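Side-chain contacts in putative GH105 family protein (Salmonella enterica subsp. enterica serovar Paratyphi A, PDB 3QWT), which is of unknown function but, as a possible member of glycoside hydrolase family 105, may hydrolyse unsaturated uronyl-capped oligosaccharides: residues A[229-234]-A[298-303]; A[236-241]-A[265-270]; A[244-249]-A[304-309]; A[259-264]-A[310-315]. One frame throughout, in Å; residues are numbered along the deposited sequence.

The four contacts join three successive helices, 231-248, 255-272 and 294-309, and the loop that follows the third, within an alpha/alpha toroid. Contacts 1 and 3 link helices 231-248 and 294-309 at two levels, with centres about 15 Å apart. Contact 2 lies next to contact 1, about 8 Å between centres; there N234 O is 3.0 Å from Q267 NE2, a probable hydrogen bond. The centre of contact 4 is about 8 Å from those of contacts 2 and 3. It meets contact 2 where N265 ND2 approaches Y312 O at 2.7 Å, and contact 3 through the salt bridge E246 OE1 to K310 NZ (2.6 Å). A glycerol is bound at contact 3.

Contact 1: A[229-234]-A[298-303]; sequences RWARGN and AGFAYG
F300 and N234 both turn CG away from their own carbonyl carbon and beside the backbone N (chi1 -74° and -86°), which sends the F300 ring out toward the first turn of helix 231-248 and swings the N234 amide off toward that helix's start. The ring meets N234 with its rim: N234 CB lies in the ring plane, 3.6 Å from F300 CZ, while N234 C is approached obliquely by F300 CE1 at 3.5 Å. One turn earlier, A231 O stands 3.4 Å from F300 CZ, again oblique to the ring, and the A231 methyl touches CE2 more loosely. The N234 amide is held at the start of its helix and by a loop. N234 ND2 donates to W230 O at 2.6 Å and nearly straight (168°), coming in from above that carbonyl's plane, and N234 N binds the same oxygen; W230 is the N-cap residue. N234 OD1 is in turn bound by W213 N, so both ends of this buried amide have partners. Farther along helix 231-248, S235 and T238 also pack on F300. Here an aromatic side chain of helix 294-309 packs on the first turn of helix 231-248, joining two helices of the alpha/alpha toroid.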
# COMPACT_ATOMS: atom_id res chain seq x y z
N ARG A 229 -35.71 14.36 -30.77
CA ARG A 229 -34.29 14.61 -30.64
C ARG A 229 -34.15 16.08 -30.28
O ARG A 229 -33.78 16.92 -31.10
CB ARG A 229 -33.53 14.21 -31.92
CG ARG A 229 -33.69 12.73 -32.21
CD ARG A 229 -32.96 12.28 -33.47
NE ARG A 229 -33.11 10.85 -33.68
CZ ARG A 229 -34.07 10.31 -34.43
NH1 ARG A 229 -34.94 11.08 -35.04
NH2 ARG A 229 -34.16 8.99 -34.57
N TRP A 230 -34.48 16.36 -29.03
CA TRP A 230 -34.66 17.74 -28.58
C TRP A 230 -33.33 18.39 -28.24
O TRP A 230 -32.47 17.78 -27.60
CB TRP A 230 -35.62 17.76 -27.40
CG TRP A 230 -35.81 19.10 -26.77
CD1 TRP A 230 -36.20 20.24 -27.39
CD2 TRP A 230 -35.66 19.43 -25.38
NE1 TRP A 230 -36.29 21.26 -26.48
CE2 TRP A 230 -35.97 20.79 -25.24
CE3 TRP A 230 -35.29 18.70 -24.24
CZ2 TRP A 230 -35.91 21.45 -24.01
CZ3 TRP A 230 -35.23 19.36 -23.00
CH2 TRP A 230 -35.54 20.72 -22.90
N ALA A 231 -33.16 19.62 -28.69
CA ALA A 231 -31.88 20.31 -28.58
C ALA A 231 -31.40 20.50 -27.14
O ALA A 231 -30.37 19.95 -26.74
CB ALA A 231 -31.92 21.65 -29.31
N ARG A 232 -32.11 21.30 -26.36
CA ARG A 232 -31.65 21.58 -25.00
C ARG A 232 -31.29 20.29 -24.24
O ARG A 232 -30.25 20.21 -23.59
CB ARG A 232 -32.63 22.47 -24.22
CG ARG A 232 -32.15 22.70 -22.77
CD ARG A 232 -32.52 24.07 -22.21
NE ARG A 232 -33.96 24.22 -22.02
CZ ARG A 232 -34.72 25.05 -22.73
NH1 ARG A 232 -36.02 25.11 -22.49
NH2 ARG A 232 -34.18 25.81 -23.67
N GLY A 233 -32.15 19.27 -24.34
CA GLY A 233 -31.92 18.01 -23.66
C GLY A 233 -30.59 17.38 -24.01
O GLY A 233 -29.85 16.92 -23.12
N ASN A 234 -30.29 17.35 -25.31
CA ASN A 234 -29.02 16.82 -25.80
C ASN A 234 -27.84 17.60 -25.26
O ASN A 234 -26.77 17.05 -24.94
CB ASN A 234 -29.00 16.86 -27.33
CG ASN A 234 -29.64 15.64 -27.94
OD1 ASN A 234 -28.95 14.66 -28.28
ND2 ASN A 234 -30.96 15.67 -28.06
N ALA A 298 -25.85 27.03 -26.75
CA ALA A 298 -24.81 27.44 -25.82
C ALA A 298 -24.19 26.24 -25.09
O ALA A 298 -22.98 26.18 -24.88
CB ALA A 298 -25.33 28.46 -24.83
N GLY A 299 -25.03 25.29 -24.70
CA GLY A 299 -24.53 24.14 -23.96
C GLY A 299 -23.63 23.34 -24.89
O GLY A 299 -22.56 22.88 -24.50
N PHE A 300 -24.09 23.21 -26.13
CA PHE A 300 -23.34 22.52 -27.16
C PHE A 300 -21.98 23.16 -27.34
O PHE A 300 -20.95 22.48 -27.33
CB PHE A 300 -24.12 22.56 -28.46
CG PHE A 300 -25.31 21.66 -28.49
CD1 PHE A 300 -25.32 20.49 -27.74
CD2 PHE A 300 -26.42 21.97 -29.26
CE1 PHE A 300 -26.42 19.64 -27.77
CE2 PHE A 300 -27.52 21.12 -29.30
CZ PHE A 300 -27.52 19.96 -28.55
N ALA A 301 -21.96 24.48 -27.47
CA ALA A 301 -20.72 25.20 -27.62
C ALA A 301 -19.79 24.84 -26.47
O ALA A 301 -18.64 24.47 -26.68
CB ALA A 301 -20.97 26.70 -27.65
N TYR A 302 -20.31 24.94 -25.25
CA TYR A 302 -19.50 24.64 -24.08
C TYR A 302 -18.85 23.26 -24.17
O TYR A 302 -17.63 23.14 -24.10
CB TYR A 302 -20.33 24.73 -22.81
CG TYR A 302 -19.57 24.24 -21.59
CD1 TYR A 302 -18.62 25.04 -20.97
CD2 TYR A 302 -19.80 22.97 -21.07
CE1 TYR A 302 -17.92 24.59 -19.86
CE2 TYR A 302 -19.10 22.51 -19.97
CZ TYR A 302 -18.17 23.32 -19.37
OH TYR A 302 -17.48 22.87 -18.26
N GLY A 303 -19.68 22.24 -24.33
CA GLY A 303 -19.20 20.86 -24.31
C GLY A 303 -18.20 20.58 -25.41
O GLY A 303 -17.16 19.96 -25.17

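Contact 2: A[236-241]-A[265-270]; sequences WLTIVI and NAQIAA
T238 OG1 donates to Q267 OE1 over 2.7 Å, the short polar bond that joins the two helices, and the same hydroxyl is also paired with N234 O one turn earlier. A hydroxyl has one proton to give, so these two acceptors compete for it. The donor sits 38° above the plane of the Q267 carbonyl. Q267 places its amide here by an extended chain with CG opposite the backbone N (chi1 -170°), and its other end, NE2, donates to N234 O. Thus both halves of the buried amide are used against one turn of helix 231-248, which fixes its rotation. The segments belong to consecutive helices of the alpha/alpha toroid and run roughly antiparallel, their local axes 137° apart in direction and 10.6 Å apart at closest approach. Looser packing flanks the polar link: L237 CB lies 4.1 Å from Q267 NE2, and the T238 methyl CG2 is 4.3 Å from I268 CG1. I268 also reaches across to helix 294-309, packing on I304 and A307, and F300 of that helix lies against T238.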
# COMPACT_ATOMS: atom_id res chain seq x y z
N TRP A 236 -27.65 18.98 -22.47
CA TRP A 236 -27.36 18.60 -21.09
C TRP A 236 -26.29 17.52 -21.08
O TRP A 236 -25.56 17.36 -20.11
CB TRP A 236 -28.59 18.06 -20.37
CG TRP A 236 -29.63 19.03 -20.18
CD1 TRP A 236 -30.95 18.84 -20.39
CD2 TRP A 236 -29.48 20.39 -19.75
NE1 TRP A 236 -31.65 19.99 -20.12
CE2 TRP A 236 -30.77 20.96 -19.72
CE3 TRP A 236 -28.38 21.17 -19.39
CZ2 TRP A 236 -30.99 22.29 -19.36
CZ3 TRP A 236 -28.61 22.51 -19.01
CH2 TRP A 236 -29.90 23.04 -19.00
N LEU A 237 -26.20 16.76 -22.17
CA LEU A 237 -25.24 15.67 -22.19
C LEU A 237 -23.90 16.16 -22.66
O LEU A 237 -22.87 15.75 -22.12
CB LEU A 237 -25.72 14.50 -23.04
CG LEU A 237 -26.30 13.49 -22.06
CD1 LEU A 237 -27.72 13.17 -22.44
CD2 LEU A 237 -25.42 12.25 -21.97
N THR A 238 -23.91 17.02 -23.66
CA THR A 238 -22.67 17.60 -24.15
C THR A 238 -21.99 18.36 -23.03
O THR A 238 -20.78 18.55 -23.04
CB THR A 238 -22.93 18.56 -25.29
OG1 THR A 238 -24.09 18.12 -26.01
CG2 THR A 238 -21.75 18.58 -26.20
N ILE A 239 -22.79 18.84 -22.07
CA ILE A 239 -22.27 19.55 -20.91
C ILE A 239 -21.78 18.58 -19.84
O ILE A 239 -20.68 18.74 -19.32
CB ILE A 239 -23.36 20.42 -20.28
CG1 ILE A 239 -23.64 21.64 -21.16
CG2 ILE A 239 -22.93 20.82 -18.87
CD1 ILE A 239 -24.86 22.46 -20.76
N VAL A 240 -22.60 17.58 -19.54
CA VAL A 240 -22.37 16.71 -18.39
C VAL A 240 -21.24 15.71 -18.61
O VAL A 240 -20.39 15.51 -17.74
CB VAL A 240 -23.64 15.95 -18.00
CG1 VAL A 240 -23.31 14.85 -17.03
CG2 VAL A 240 -24.64 16.88 -17.37
N ILE A 241 -21.23 15.06 -19.76
CA ILE A 241 -20.21 14.05 -19.98
C ILE A 241 -18.79 14.60 -19.73
O ILE A 241 -17.98 13.96 -19.07
CB ILE A 241 -20.33 13.42 -21.38
CG1 ILE A 241 -21.62 12.61 -21.45
CG2 ILE A 241 -19.12 12.52 -21.66
CD1 ILE A 241 -21.91 12.00 -22.81
N ASN A 265 -18.58 11.41 -28.39
CA ASN A 265 -18.16 11.50 -29.78
C ASN A 265 -19.30 11.28 -30.77
O ASN A 265 -19.51 12.09 -31.67
CB ASN A 265 -17.02 10.54 -30.07
CG ASN A 265 -15.69 11.24 -30.13
OD1 ASN A 265 -15.24 11.65 -31.20
ND2 ASN A 265 -15.05 11.40 -28.97
N ALA A 266 -20.02 10.19 -30.60
CA ALA A 266 -21.14 9.89 -31.46
C ALA A 266 -22.09 11.09 -31.49
O ALA A 266 -22.62 11.43 -32.54
CB ALA A 266 -21.86 8.65 -30.98
N GLN A 267 -22.28 11.75 -30.34
CA GLN A 267 -23.15 12.92 -30.32
C GLN A 267 -22.54 14.10 -31.05
O GLN A 267 -23.18 14.72 -31.88
CB GLN A 267 -23.53 13.35 -28.90
CG GLN A 267 -24.64 14.42 -28.92
CD GLN A 267 -24.83 15.13 -27.59
OE1 GLN A 267 -23.88 15.67 -27.02
NE2 GLN A 267 -26.06 15.12 -27.10
N ILE A 268 -21.30 14.43 -30.73
CA ILE A 268 -20.66 15.59 -31.31
C ILE A 268 -20.59 15.46 -32.84
O ILE A 268 -20.88 16.40 -33.58
CB ILE A 268 -19.30 15.85 -30.62
CG1 ILE A 268 -19.54 16.30 -29.15
CG2 ILE A 268 -18.49 16.87 -31.34
CD1 ILE A 268 -18.30 16.88 -28.42
N ALA A 269 -20.27 14.27 -33.33
CA ALA A 269 -20.28 14.04 -34.78
C ALA A 269 -21.65 14.31 -35.38
O ALA A 269 -21.76 14.93 -36.44
CB ALA A 269 -19.80 12.61 -35.12
N ALA A 270 -22.70 13.84 -34.71
CA ALA A 270 -24.06 14.04 -35.23
C ALA A 270 -24.48 15.51 -35.18
O ALA A 270 -25.26 15.99 -36.02
CB ALA A 270 -25.04 13.17 -34.51

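Contact 3: A[244-249]-A[304-309]; sequences FLELLD and ILKAVR. With GOL (glycerol), chain G.
E246 and K306 reach for each other from facing helices with both chains drawn out straight, and they cross at about a right angle. In each, CG lies opposite the backbone N, so that the charged ends project into the gap between helices 231-248 and 294-309. K306 NZ donates to E246 OE2 in a salt bridge of 3.1 Å, approaching from 51° above the carboxylate plane. This pair is one link in a wider charge network: E246 OE1 also forms a salt bridge with K310 NZ, and K306 NZ pairs with D243 OD1 and Y302 OH. The two helices run in the same general direction through the alpha/alpha toroid, and the contact ties them near their C-terminal ends, where the opposite charges of E246, D243, K306 and K310 lie close together and probably stabilise one another's charged forms. A glycerol, probably from the crystallisation liquor, bridges the same groups. Its O2 donates to E246 OE1 at 2.7 Å and accepts from R309 NH2 at 2.8 Å, a nearly straight bond (166°); R309 NH1 adds a weak one. R309 comes in from one turn beyond K306 with its chain bent at chi3, and presents the edge of its guanidinium group to the glycerol, near the group's plane. A second hydroxyl, glycerol O1, takes a hydrogen bond from K306 NZ at 3.2 Å. R309 NE is meanwhile held by E375 of helix 363-377.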
# COMPACT_ATOMS: atom_id res chain seq x y z
N PHE A 244 -18.46 15.36 -16.00
CA PHE A 244 -18.44 14.11 -15.26
C PHE A 244 -17.08 13.43 -15.44
O PHE A 244 -16.46 12.98 -14.47
CB PHE A 244 -19.60 13.23 -15.75
CG PHE A 244 -19.80 11.99 -14.94
CD1 PHE A 244 -19.92 12.05 -13.57
CD2 PHE A 244 -19.88 10.76 -15.56
CE1 PHE A 244 -20.11 10.91 -12.84
CE2 PHE A 244 -20.06 9.62 -14.84
CZ PHE A 244 -20.18 9.70 -13.47
N LEU A 245 -16.59 13.39 -16.68
CA LEU A 245 -15.31 12.76 -16.95
C LEU A 245 -14.19 13.42 -16.17
O LEU A 245 -13.26 12.77 -15.67
CB LEU A 245 -14.98 12.83 -18.43
CG LEU A 245 -15.73 11.84 -19.31
CD1 LEU A 245 -15.29 12.05 -20.76
CD2 LEU A 245 -15.46 10.42 -18.86
N GLU A 246 -14.26 14.74 -16.07
CA GLU A 246 -13.23 15.49 -15.40
C GLU A 246 -13.28 15.18 -13.91
O GLU A 246 -12.24 15.00 -13.27
CB GLU A 246 -13.41 16.98 -15.67
CG GLU A 246 -12.46 17.88 -14.92
CD GLU A 246 -12.67 19.35 -15.30
OE1 GLU A 246 -11.84 19.89 -16.04
OE2 GLU A 246 -13.69 19.94 -14.87
N LEU A 247 -14.50 15.13 -13.36
CA LEU A 247 -14.72 14.63 -12.02
C LEU A 247 -14.11 13.24 -11.81
O LEU A 247 -13.42 13.02 -10.81
CB LEU A 247 -16.20 14.59 -11.67
CG LEU A 247 -16.69 15.74 -10.80
CD1 LEU A 247 -18.20 15.67 -10.60
CD2 LEU A 247 -15.97 15.76 -9.45
N LEU A 248 -14.35 12.32 -12.73
CA LEU A 248 -13.96 10.93 -12.51
C LEU A 248 -12.45 10.76 -12.56
O LEU A 248 -11.89 9.91 -11.86
CB LEU A 248 -14.63 9.99 -13.51
CG LEU A 248 -16.10 9.66 -13.29
CD1 LEU A 248 -16.68 8.82 -14.44
CD2 LEU A 248 -16.31 8.98 -11.98
N ASP A 249 -11.80 11.56 -13.39
CA ASP A 249 -10.34 11.53 -13.50
C ASP A 249 -9.80 10.11 -13.72
O ASP A 249 -8.80 9.74 -13.13
CB ASP A 249 -9.71 12.17 -12.24
CG ASP A 249 -8.23 12.48 -12.43
OD1 ASP A 249 -7.76 12.53 -13.59
OD2 ASP A 249 -7.53 12.67 -11.41
N ILE A 304 -18.53 21.02 -26.62
CA ILE A 304 -17.65 20.80 -27.75
C ILE A 304 -16.31 21.49 -27.51
O ILE A 304 -15.26 20.91 -27.76
CB ILE A 304 -18.29 21.27 -29.05
CG1 ILE A 304 -19.55 20.45 -29.32
CG2 ILE A 304 -17.31 21.15 -30.21
CD1 ILE A 304 -20.35 20.89 -30.55
N LEU A 305 -16.35 22.70 -26.99
CA LEU A 305 -15.12 23.40 -26.64
C LEU A 305 -14.31 22.60 -25.63
O LEU A 305 -13.12 22.40 -25.80
CB LEU A 305 -15.43 24.77 -26.06
CG LEU A 305 -15.71 25.88 -27.06
CD1 LEU A 305 -16.19 27.15 -26.34
CD2 LEU A 305 -14.45 26.14 -27.87
N LYS A 306 -14.98 22.17 -24.56
CA LYS A 306 -14.28 21.50 -23.48
C LYS A 306 -13.77 20.14 -23.94
O LYS A 306 -12.66 19.73 -23.59
CB LYS A 306 -15.17 21.35 -22.25
CG LYS A 306 -14.41 20.92 -21.00
CD LYS A 306 -15.30 20.93 -19.78
CE LYS A 306 -14.52 20.52 -18.53
NZ LYS A 306 -15.19 21.04 -17.33
N ALA A 307 -14.56 19.45 -24.75
CA ALA A 307 -14.16 18.15 -25.25
C ALA A 307 -12.96 18.28 -26.19
O ALA A 307 -12.13 17.37 -26.28
CB ALA A 307 -15.33 17.45 -25.93
N VAL A 308 -12.84 19.41 -26.87
CA VAL A 308 -11.66 19.60 -27.69
C VAL A 308 -10.48 19.89 -26.76
O VAL A 308 -9.41 19.27 -26.85
CB VAL A 308 -11.82 20.75 -28.72
CG1 VAL A 308 -10.46 21.11 -29.32
CG2 VAL A 308 -12.79 20.35 -29.84
N ARG A 309 -10.68 20.83 -25.84
CA ARG A 309 -9.62 21.16 -24.92
C ARG A 309 -9.06 19.91 -24.22
O ARG A 309 -7.85 19.75 -24.13
CB ARG A 309 -10.09 22.17 -23.89
CG ARG A 309 -9.20 22.17 -22.67
CD ARG A 309 -9.38 23.42 -21.88
NE ARG A 309 -10.66 23.47 -21.19
CZ ARG A 309 -10.81 23.23 -19.89
NH1 ARG A 309 -9.75 22.89 -19.15
NH2 ARG A 309 -12.01 23.32 -19.32
C1 GOL G . -13.38 24.32 -15.97
O1 GOL G . -14.47 24.07 -16.83
C2 GOL G . -12.73 23.00 -15.58
O2 GOL G . -12.04 22.47 -16.70
C3 GOL G . -11.75 23.23 -14.45
O3 GOL G . -10.83 24.23 -14.81

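Contact 4: A[259-264]-A[310-315]; sequences YLVQVL and KRYVER
A Schellman motif closes helix 294-309: R311 leaves the helical path with positive phi, and the residues that follow it, Y312 and V313, pack against V261 and L264 of helix 255-272. V261 CG1 rests 3.3 Å from Y312 O, while its other methyl, CG2, stands 4.2 Å from Y312 CD1, oblique to the ring; the two side chains cross at about a right angle. Y312 holds CG opposite its carbonyl carbon (chi1 -55°), which carries the ring past V261 and leaves CB to face L264, whose CD2 touches it at 4.0 Å. The same L264 methyl reaches V313 CG1 more loosely, at 4.5 Å. One face of the tyrosine ring is backed by K310 CB, 3.4 Å above its plane and toward the rim. The carbonyl oxygen of Y312, besides meeting V261, accepts a hydrogen bond from N265 ND2, and V313 is tied back to A307 through the backbone. The loop packs against three helices: Y312 and V313, with L264 of helix 255-272, touch A307 of helix 294-309, Y312 also touches L245 of helix 231-248, and beyond V261, Q262 OE1 bonds Q203 of a second subunit.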
# COMPACT_ATOMS: atom_id res chain seq x y z
N TYR A 259 -15.88 4.48 -22.70
CA TYR A 259 -17.27 4.32 -23.13
C TYR A 259 -17.97 5.68 -23.15
O TYR A 259 -18.78 5.96 -24.04
CB TYR A 259 -18.03 3.31 -22.27
CG TYR A 259 -19.46 3.12 -22.73
CD1 TYR A 259 -19.76 2.43 -23.89
CD2 TYR A 259 -20.52 3.65 -22.00
CE1 TYR A 259 -21.05 2.25 -24.31
CE2 TYR A 259 -21.82 3.49 -22.41
CZ TYR A 259 -22.09 2.79 -23.57
OH TYR A 259 -23.39 2.62 -23.99
N LEU A 260 -17.63 6.54 -22.19
CA LEU A 260 -18.26 7.87 -22.14
C LEU A 260 -17.74 8.78 -23.25
O LEU A 260 -18.50 9.54 -23.84
CB LEU A 260 -18.06 8.53 -20.78
CG LEU A 260 -18.77 7.83 -19.61
CD1 LEU A 260 -18.53 8.57 -18.30
CD2 LEU A 260 -20.26 7.68 -19.92
N VAL A 261 -16.44 8.71 -23.50
CA VAL A 261 -15.85 9.45 -24.59
C VAL A 261 -16.53 9.04 -25.90
O VAL A 261 -16.78 9.88 -26.75
CB VAL A 261 -14.34 9.20 -24.68
CG1 VAL A 261 -13.76 9.73 -26.01
CG2 VAL A 261 -13.63 9.82 -23.46
N GLN A 262 -16.84 7.76 -26.04
CA GLN A 262 -17.51 7.25 -27.23
C GLN A 262 -18.91 7.82 -27.42
O GLN A 262 -19.28 8.23 -28.52
CB GLN A 262 -17.59 5.72 -27.20
CG GLN A 262 -18.29 5.13 -28.43
CD GLN A 262 -19.80 4.98 -28.25
OE1 GLN A 262 -20.54 4.88 -29.22
NE2 GLN A 262 -20.26 4.93 -27.00
N VAL A 263 -19.69 7.84 -26.34
CA VAL A 263 -21.03 8.41 -26.38
C VAL A 263 -20.98 9.90 -26.74
O VAL A 263 -21.77 10.38 -27.57
CB VAL A 263 -21.73 8.25 -25.03
CG1 VAL A 263 -23.03 9.11 -24.97
CG2 VAL A 263 -21.98 6.77 -24.76
N LEU A 264 -20.04 10.61 -26.12
CA LEU A 264 -19.85 12.02 -26.41
C LEU A 264 -19.52 12.21 -27.90
O LEU A 264 -20.10 13.05 -28.58
CB LEU A 264 -18.75 12.61 -25.54
CG LEU A 264 -18.51 14.11 -25.79
CD1 LEU A 264 -19.73 14.91 -25.39
CD2 LEU A 264 -17.29 14.60 -25.04
N LYS A 310 -9.96 19.05 -23.74
CA LYS A 310 -9.57 17.86 -22.97
C LYS A 310 -9.16 16.70 -23.87
O LYS A 310 -8.71 15.68 -23.39
CB LYS A 310 -10.70 17.39 -22.05
CG LYS A 310 -11.07 18.36 -20.95
CD LYS A 310 -9.88 18.69 -20.06
CE LYS A 310 -10.34 19.31 -18.76
NZ LYS A 310 -10.91 18.29 -17.84
N ARG A 311 -9.34 16.87 -25.18
CA ARG A 311 -8.97 15.86 -26.18
C ARG A 311 -9.87 14.61 -26.16
O ARG A 311 -9.48 13.55 -26.65
CB ARG A 311 -7.50 15.49 -26.05
CG ARG A 311 -6.56 16.66 -26.32
CD ARG A 311 -5.30 16.57 -25.48
NE ARG A 311 -4.12 16.51 -26.32
CZ ARG A 311 -3.42 15.40 -26.55
NH1 ARG A 311 -2.36 15.43 -27.35
NH2 ARG A 311 -3.79 14.26 -25.97
N TYR A 312 -11.07 14.75 -25.61
CA TYR A 312 -12.08 13.71 -25.74
C TYR A 312 -12.51 13.55 -27.19
O TYR A 312 -12.96 12.48 -27.58
CB TYR A 312 -13.29 14.02 -24.89
CG TYR A 312 -12.98 14.25 -23.43
CD1 TYR A 312 -11.96 13.57 -22.78
CD2 TYR A 312 -13.73 15.15 -22.70
CE1 TYR A 312 -11.70 13.79 -21.43
CE2 TYR A 312 -13.47 15.38 -21.37
CZ TYR A 312 -12.46 14.71 -20.74
OH TYR A 312 -12.25 14.98 -19.41
N VAL A 313 -12.41 14.64 -27.97
CA VAL A 313 -12.61 14.60 -29.42
C VAL A 313 -11.47 15.37 -30.10
O VAL A 313 -10.81 16.19 -29.47
CB VAL A 313 -13.98 15.19 -29.85
CG1 VAL A 313 -15.09 14.66 -28.95
CG2 VAL A 313 -13.95 16.72 -29.82
N GLU A 314 -11.27 15.10 -31.39
CA GLU A 314 -10.18 15.72 -32.16
C GLU A 314 -10.32 17.24 -32.36
O GLU A 314 -11.41 17.79 -32.22
CB GLU A 314 -10.04 15.04 -33.52
CG GLU A 314 -9.65 13.57 -33.43
CD GLU A 314 -10.16 12.78 -34.61
OE1 GLU A 314 -9.48 11.80 -35.01
OE2 GLU A 314 -11.24 13.12 -35.14
N ARG A 315 -9.21 17.88 -32.72
CA ARG A 315 -9.13 19.34 -32.84
C ARG A 315 -10.10 19.94 -33.85
O ARG A 315 -10.54 21.09 -33.69
CB ARG A 315 -7.72 19.78 -33.27
CG ARG A 315 -6.63 19.55 -32.26
CD ARG A 315 -6.52 20.68 -31.25
NE ARG A 315 -5.76 20.22 -30.09
CZ ARG A 315 -5.68 20.87 -28.94
NH1 ARG A 315 -6.29 22.03 -28.78
NH2 ARG A 315 -4.97 20.34 -27.94